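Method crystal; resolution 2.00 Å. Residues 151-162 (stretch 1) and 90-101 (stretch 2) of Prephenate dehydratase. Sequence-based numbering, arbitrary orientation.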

ATOM      1  N   TYR A 151     -40.336  24.790 -33.557  1.00 46.90           N
ATOM      2  CA  TYR A 151     -40.775  23.529 -32.934  1.00 43.76           C
ATOM      3  C   TYR A 151     -42.115  23.751 -32.230  1.00 43.44           C
ATOM      4  O   TYR A 151     -42.575  24.891 -32.117  1.00 44.83           O
ATOM      5  CB  TYR A 151     -39.719  22.981 -31.960  1.00 40.94           C
ATOM      6  CG  TYR A 151     -39.221  24.001 -30.962  1.00 40.12           C
ATOM      7  CD1 TYR A 151     -39.881  24.196 -29.758  1.00 37.21           C
ATOM      8  CD2 TYR A 151     -38.097  24.795 -31.243  1.00 41.29           C
ATOM      9  CE1 TYR A 151     -39.431  25.139 -28.839  1.00 37.03           C
ATOM     10  CE2 TYR A 151     -37.649  25.743 -30.337  1.00 40.61           C
ATOM     11  CZ  TYR A 151     -38.320  25.901 -29.132  1.00 37.67           C
ATOM     12  OH  TYR A 151     -37.891  26.835 -28.231  1.00 37.24           O
ATOM     13  N   GLU A 152     -42.741  22.674 -31.755  1.00 41.71           N
ATOM     14  CA  GLU A 152     -44.114  22.780 -31.243  1.00 42.40           C
ATOM     15  C   GLU A 152     -44.262  22.353 -29.773  1.00 39.69           C
ATOM     16  O   GLU A 152     -45.285  22.626 -29.139  1.00 40.39           O
ATOM     17  CB  GLU A 152     -45.096  22.016 -32.144  1.00 44.03           C
ATOM     18  CG  GLU A 152     -45.038  22.385 -33.634  1.00 48.89           C
ATOM     19  CD  GLU A 152     -43.990  21.579 -34.396  1.00 49.49           C
ATOM     20  OE1 GLU A 152     -43.849  20.364 -34.132  1.00 49.18           O
ATOM     21  OE2 GLU A 152     -43.297  22.161 -35.252  1.00 52.28           O
ATOM     22  N   ALA A 153     -43.235  21.703 -29.238  1.00 37.35           N
ATOM     23  CA  ALA A 153     -43.209  21.302 -27.831  1.00 34.92           C
ATOM     24  C   ALA A 153     -41.806  21.446 -27.232  1.00 33.63           C
ATOM     25  O   ALA A 153     -40.812  21.507 -27.964  1.00 33.71           O
ATOM     26  CB  ALA A 153     -43.710  19.886 -27.684  1.00 34.07           C
ATOM     27  N   ALA A 154     -41.743  21.524 -25.901  1.00 32.14           N
ATOM     28  CA  ALA A 154     -40.471  21.518 -25.171  1.00 31.25           C
ATOM     29  C   ALA A 154     -40.538  20.564 -23.971  1.00 29.69           C
ATOM     30  O   ALA A 154     -41.618  20.245 -23.478  1.00 29.29           O
ATOM     31  CB  ALA A 154     -40.091  22.926 -24.727  1.00 32.26           C
ATOM     32  N   ILE A 155     -39.376  20.083 -23.547  1.00 28.92           N
ATOM     33  CA  ILE A 155     -39.262  19.260 -22.364  1.00 28.39           C
ATOM     34  C   ILE A 155     -38.464  20.064 -21.363  1.00 29.77           C
ATOM     35  O   ILE A 155     -37.338  20.493 -21.642  1.00 30.28           O
ATOM     36  CB  ILE A 155     -38.570  17.918 -22.663  1.00 28.06           C
ATOM     37  CG1 ILE A 155     -39.416  17.109 -23.655  1.00 27.81           C
ATOM     38  CG2 ILE A 155     -38.376  17.131 -21.378  1.00 26.91           C
ATOM     39  CD1 ILE A 155     -38.722  15.859 -24.183  1.00 28.61           C
ATOM     40  N   CYS A 156     -39.066  20.279 -20.199  1.00 30.00           N
ATOM     41  CA  CYS A 156     -38.520  21.205 -19.233  1.00 31.64           C
ATOM     42  C   CYS A 156     -38.919  20.816 -17.807  1.00 32.08           C
ATOM     43  O   CYS A 156     -39.547  19.772 -17.600  1.00 31.27           O
ATOM     44  CB  CYS A 156     -39.030  22.607 -19.560  1.00 32.25           C
ATOM     45  SG  CYS A 156     -40.823  22.702 -19.523  0.92 32.92           S
ATOM     46  N   ALA A 157     -38.562  21.673 -16.854  1.00 33.85           N
ATOM     47  CA  ALA A 157     -38.918  21.519 -15.437  1.00 35.34           C
ATOM     48  C   ALA A 157     -40.364  21.922 -15.143  1.00 35.86           C
ATOM     49  O   ALA A 157     -40.937  22.763 -15.846  1.00 36.33           O
ATOM     50  CB  ALA A 157     -37.948  22.341 -14.551  1.00 37.32           C
ATOM     51  N   PRO A 158     -40.974  21.312 -14.110  1.00 36.56           N
ATOM     52  CA  PRO A 158     -42.272  21.809 -13.658  1.00 37.92           C
ATOM     53  C   PRO A 158     -42.234  23.293 -13.264  1.00 40.01           C
ATOM     54  O   PRO A 158     -43.229  23.990 -13.449  1.00 40.58           O
ATOM     55  CB  PRO A 158     -42.579  20.926 -12.440  1.00 38.97           C
ATOM     56  CG  PRO A 158     -41.914  19.639 -12.764  1.00 37.11           C
ATOM     57  CD  PRO A 158     -40.623  20.039 -13.450  1.00 36.19           C
ATOM     58  N   LEU A 159     -41.092  23.766 -12.752  1.00 41.38           N
ATOM     59  CA  LEU A 159     -40.933  25.171 -12.357  1.00 44.12           C
ATOM     60  C   LEU A 159     -41.411  26.137 -13.444  1.00 43.79           C
ATOM     61  O   LEU A 159     -42.296  26.956 -13.199  1.00 45.49           O
ATOM     62  CB  LEU A 159     -39.478  25.498 -11.962  1.00 45.72           C
ATOM     63  CG  LEU A 159     -39.150  26.984 -11.693  1.00 49.50           C
ATOM     64  CD1 LEU A 159     -40.056  27.590 -10.606  1.00 52.10           C
ATOM     65  CD2 LEU A 159     -37.677  27.212 -11.336  1.00 51.97           C
ATOM     66  N   ILE A 160     -40.829  26.028 -14.638  1.00 41.85           N
ATOM     67  CA  ILE A 160     -41.092  27.000 -15.696  1.00 42.35           C
ATOM     68  C   ILE A 160     -42.518  26.892 -16.266  1.00 42.02           C
ATOM     69  O   ILE A 160     -43.107  27.903 -16.697  1.00 43.33           O
ATOM     70  CB  ILE A 160     -39.972  27.007 -16.786  1.00 42.08           C
ATOM     71  CG1 ILE A 160     -40.026  28.307 -17.605  1.00 44.04           C
ATOM     72  CG2 ILE A 160     -40.015  25.739 -17.650  1.00 37.82           C
ATOM     73  CD1 ILE A 160     -38.692  28.772 -18.126  1.00 46.08           C
ATOM     74  N   ALA A 161     -43.079  25.682 -16.240  1.00 39.90           N
ATOM     75  CA  ALA A 161     -44.466  25.498 -16.621  1.00 40.13           C
ATOM     76  C   ALA A 161     -45.380  26.242 -15.641  1.00 42.96           C
ATOM     77  O   ALA A 161     -46.265  26.969 -16.075  1.00 44.68           O
ATOM     78  CB  ALA A 161     -44.828  24.031 -16.701  1.00 38.31           C
ATOM     79  N   ALA A 162     -45.140  26.088 -14.336  1.00 43.83           N
ATOM     80  CA  ALA A 162     -45.934  26.774 -13.307  1.00 46.85           C
ATOM     81  C   ALA A 162     -45.831  28.302 -13.365  1.00 49.39           C
ATOM     82  O   ALA A 162     -46.723  29.008 -12.899  1.00 52.35           O
ATOM     83  CB  ALA A 162     -45.563  26.273 -11.915  1.00 47.51           C
TER
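Stretch 2 (90-101) ITFVLVARPGVE

Stretch 2 lies alongside stretch 1 as an antiparallel neighbour in a β-sheet. Its strand, residues 93-96, pairs with strand 153-156; the N-to-C directions make an angle of 146°, and the axes approach to 4.6 Å. Residue numbers therefore rise along one strand as they fall along the other, and the register runs from Phe-92 opposite Ala-157 to Ala-96 opposite Ala-153. Together the two stretches bury 625 Å², summed over both sides.

Ile-90 enters in an extended conformation but makes no contact with stretch 1. Thr-91, also extended (phi/psi -128/129), meets the start of the helix that follows the partner strand. Its carbonyl O lies 3.3 Å from Pro-158 CD, and its CG2 is 4.1 Å from Pro-158 CG. Proline has no amide hydrogen to offer at this position, and Thr-91 O is buried without a hydrogen-bonding partner. Phe-92 directs its CA-to-CB bond away from stretch 1, yet its ring, with chi1 at -69° (m), still reaches Ile-155, CD1 standing 3.8 Å from Ile-155 CG2.

Regular pairing begins at Val-93, which faces Cys-156 in a hydrogen-bonded pair with a CA-CA distance of 5.6 Å. Val-93 N donates to Cys-156 O at 3.0 Å in a nearly linear bond, and Cys-156 N returns one to Val-93 O at 3.1 Å. The same Val-93 O receives a CA-H...O contact from Ile-155 CA at 3.3 Å. Of all residues in stretch 2, Val-93 has the largest area covered by stretch 1: CG1 packs 4.0 Å from Pro-158 CG, while CG2 lies 3.8 Å from Cys-156 SG and 4.3 Å from Ala-161 CB.

Leu-94 turns to the other face of the sheet, which it shares with Ile-155. This is a non-hydrogen-bonded pair, with CA atoms 4.7 Å apart, and Leu-94 CA approaches Ala-154 O at 3.5 Å in a further CA-H...O contact. With chi1 t and chi2 p, the end of the side chain comes nearer stretch 1, placing CD1 3.8 Å from Ala-153 CB and 3.9 Å from Ile-155 CG1.

Val-95 returns to the face of Val-93 and closes the second hydrogen-bonded pair, with Ala-154. Its N donates to Ala-154 O at 2.8 Å, and its O accepts from Ala-154 N at 2.9 Å. Val-95 CG1 rests 3.8 Å from Ala-154 CB, CB lies 3.9 Å from Cys-156 SG, and CG2 reaches Ala-161 CB at 4.1 Å. The small Ala-161, pointing toward stretch 2, thus brings the helix onto both valines.

At Ala-96 the strand ends, with CB 3.4 Å from Glu-152 O. A water then extends the connection, accepting from Arg-97 N at 2.7 Å and donating to Glu-152 O at 2.6 Å. Arg-97 to Val-100 form a type II turn, with Gly-99 at phi 95°; Val-100 CG1 comes within 4.3 Å of Glu-152 O before Glu-101 passes out of reach.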

ATOM      1  N   ILE A  90     -35.380  14.665 -10.352  1.00 28.90           N
ATOM      2  CA  ILE A  90     -35.625  15.220 -11.670  1.00 27.95           C
ATOM      3  C   ILE A  90     -36.984  14.715 -12.157  1.00 28.33           C
ATOM      4  O   ILE A  90     -37.228  13.510 -12.186  1.00 28.06           O
ATOM      5  CB  ILE A  90     -34.519  14.812 -12.678  1.00 27.46           C
ATOM      6  CG1 ILE A  90     -33.143  15.341 -12.232  1.00 27.92           C
ATOM      7  CG2 ILE A  90     -34.854  15.312 -14.089  1.00 27.34           C
ATOM      8  CD1 ILE A  90     -31.953  14.632 -12.895  1.00 26.68           C
ATOM      9  N   THR A  91     -37.853  15.654 -12.527  1.00 28.04           N
ATOM     10  CA  THR A  91     -39.156  15.359 -13.086  1.00 29.90           C
ATOM     11  C   THR A  91     -39.281  16.145 -14.393  1.00 29.06           C
ATOM     12  O   THR A  91     -39.023  17.348 -14.415  1.00 28.82           O
ATOM     13  CB  THR A  91     -40.255  15.790 -12.093  1.00 30.94           C
ATOM     14  OG1 THR A  91     -40.132  15.006 -10.901  1.00 34.34           O
ATOM     15  CG2 THR A  91     -41.648  15.585 -12.673  1.00 32.83           C
ATOM     16  N   PHE A  92     -39.658  15.479 -15.475  1.00 28.48           N
ATOM     17  CA  PHE A  92     -39.762  16.170 -16.753  1.00 28.35           C
ATOM     18  C   PHE A  92     -41.226  16.370 -17.148  1.00 28.90           C
ATOM     19  O   PHE A  92     -42.040  15.467 -16.996  1.00 30.36           O
ATOM     20  CB  PHE A  92     -39.062  15.392 -17.858  1.00 27.78           C
ATOM     21  CG  PHE A  92     -37.572  15.347 -17.737  1.00 28.60           C
ATOM     22  CD1 PHE A  92     -36.796  16.471 -18.038  1.00 28.32           C
ATOM     23  CD2 PHE A  92     -36.929  14.167 -17.369  1.00 28.51           C
ATOM     24  CE1 PHE A  92     -35.396  16.424 -17.937  1.00 28.46           C
ATOM     25  CE2 PHE A  92     -35.518  14.112 -17.286  1.00 28.89           C
ATOM     26  CZ  PHE A  92     -34.764  15.235 -17.572  1.00 25.73           C
ATOM     27  N   VAL A  93     -41.549  17.549 -17.667  1.00 28.76           N
ATOM     28  CA  VAL A  93     -42.850  17.794 -18.258  1.00 29.16           C
ATOM     29  C   VAL A  93     -42.692  18.112 -19.745  1.00 29.26           C
ATOM     30  O   VAL A  93     -41.671  18.682 -20.176  1.00 28.07           O
ATOM     31  CB  VAL A  93     -43.647  18.920 -17.546  1.00 30.04           C
ATOM     32  CG1 VAL A  93     -43.942  18.544 -16.094  1.00 31.27           C
ATOM     33  CG2 VAL A  93     -42.926  20.245 -17.620  1.00 30.95           C
ATOM     34  N   LEU A  94     -43.711  17.730 -20.515  1.00 29.34           N
ATOM     35  CA  LEU A  94     -43.816  18.089 -21.918  1.00 30.43           C
ATOM     36  C   LEU A  94     -44.752  19.279 -22.029  1.00 31.63           C
ATOM     37  O   LEU A  94     -45.885  19.248 -21.528  1.00 32.36           O
ATOM     38  CB  LEU A  94     -44.336  16.909 -22.769  1.00 30.90           C
ATOM     39  CG  LEU A  94     -44.481  17.214 -24.279  1.00 32.28           C
ATOM     40  CD1 LEU A  94     -43.125  17.240 -24.982  1.00 31.71           C
ATOM     41  CD2 LEU A  94     -45.418  16.218 -24.948  1.00 32.91           C
ATOM     42  N   VAL A  95     -44.280  20.318 -22.703  1.00 31.85           N
ATOM     43  CA  VAL A  95     -44.908  21.621 -22.631  1.00 33.57           C
ATOM     44  C   VAL A  95     -45.182  22.158 -24.045  1.00 35.07           C
ATOM     45  O   VAL A  95     -44.443  21.860 -24.986  1.00 35.05           O
ATOM     46  CB  VAL A  95     -44.032  22.568 -21.727  1.00 33.43           C
ATOM     47  CG1 VAL A  95     -43.164  23.531 -22.529  1.00 33.64           C
ATOM     48  CG2 VAL A  95     -44.868  23.288 -20.714  1.00 33.87           C
ATOM     49  N   ALA A  96     -46.277  22.898 -24.195  1.00 37.40           N
ATOM     50  CA  ALA A  96     -46.664  23.498 -25.486  1.00 39.19           C
ATOM     51  C   ALA A  96     -47.615  24.669 -25.268  1.00 41.50           C
ATOM     52  O   ALA A  96     -48.140  24.850 -24.167  1.00 42.16           O
ATOM     53  CB  ALA A  96     -47.299  22.451 -26.400  1.00 39.71           C
ATOM     54  N   ARG A  97     -47.828  25.475 -26.307  1.00 43.33           N
ATOM     55  CA  ARG A  97     -48.787  26.571 -26.221  1.00 46.04           C
ATOM     56  C   ARG A  97     -50.207  25.994 -26.113  1.00 47.24           C
ATOM     57  O   ARG A  97     -50.449  24.873 -26.581  1.00 46.16           O
ATOM     58  CB  ARG A  97     -48.654  27.495 -27.438  1.00 48.11           C
ATOM     59  N   PRO A  98     -51.136  26.739 -25.472  1.00 49.47           N
ATOM     60  CA  PRO A  98     -52.547  26.330 -25.390  1.00 51.33           C
ATOM     61  C   PRO A  98     -53.173  26.008 -26.757  1.00 52.93           C
ATOM     62  O   PRO A  98     -52.935  26.720 -27.739  1.00 54.06           O
ATOM     63  CB  PRO A  98     -53.229  27.555 -24.772  1.00 53.74           C
ATOM     64  CG  PRO A  98     -52.176  28.200 -23.960  1.00 52.70           C
ATOM     65  CD  PRO A  98     -50.898  28.003 -24.742  1.00 50.80           C
ATOM     66  N   GLY A  99     -53.969  24.942 -26.806  1.00 53.34           N
ATOM     67  CA  GLY A  99     -54.649  24.535 -28.039  1.00 54.84           C
ATOM     68  C   GLY A  99     -53.889  23.474 -28.815  1.00 53.03           C
ATOM     69  O   GLY A  99     -54.473  22.750 -29.618  1.00 53.75           O
ATOM     70  N   VAL A 100     -52.580  23.388 -28.574  1.00 50.44           N
ATOM     71  CA  VAL A 100     -51.733  22.392 -29.225  1.00 49.04           C
ATOM     72  C   VAL A 100     -51.885  21.038 -28.517  1.00 47.99           C
ATOM     73  O   VAL A 100     -51.771  20.945 -27.290  1.00 47.02           O
ATOM     74  CB  VAL A 100     -50.239  22.844 -29.297  1.00 47.13           C
ATOM     75  CG1 VAL A 100     -49.398  21.845 -30.090  1.00 45.36           C
ATOM     76  CG2 VAL A 100     -50.128  24.239 -29.933  1.00 48.84           C
ATOM     77  N   GLU A 101     -52.167  19.998 -29.299  1.00 48.71           N
ATOM     78  CA  GLU A 101     -52.358  18.651 -28.762  1.00 47.98           C
ATOM     79  C   GLU A 101     -51.235  17.741 -29.242  1.00 46.35           C
ATOM     80  O   GLU A 101     -50.450  18.134 -30.098  1.00 46.23           O
ATOM     81  CB  GLU A 101     -53.723  18.096 -29.199  1.00 50.38           C
ATOM     82  CG  GLU A 101     -54.901  19.050 -28.990  1.00 53.57           C
ATOM     83  CD  GLU A 101     -55.412  19.095 -27.555  1.00 54.89           C
ATOM     84  OE1 GLU A 101     -54.627  18.840 -26.613  1.00 53.65           O
ATOM     85  OE2 GLU A 101     -56.616  19.395 -27.367  1.00 58.13           O
TER
HETATM   86  O   HOH W   1     -46.757  24.725 -28.694  1.00 49.90           O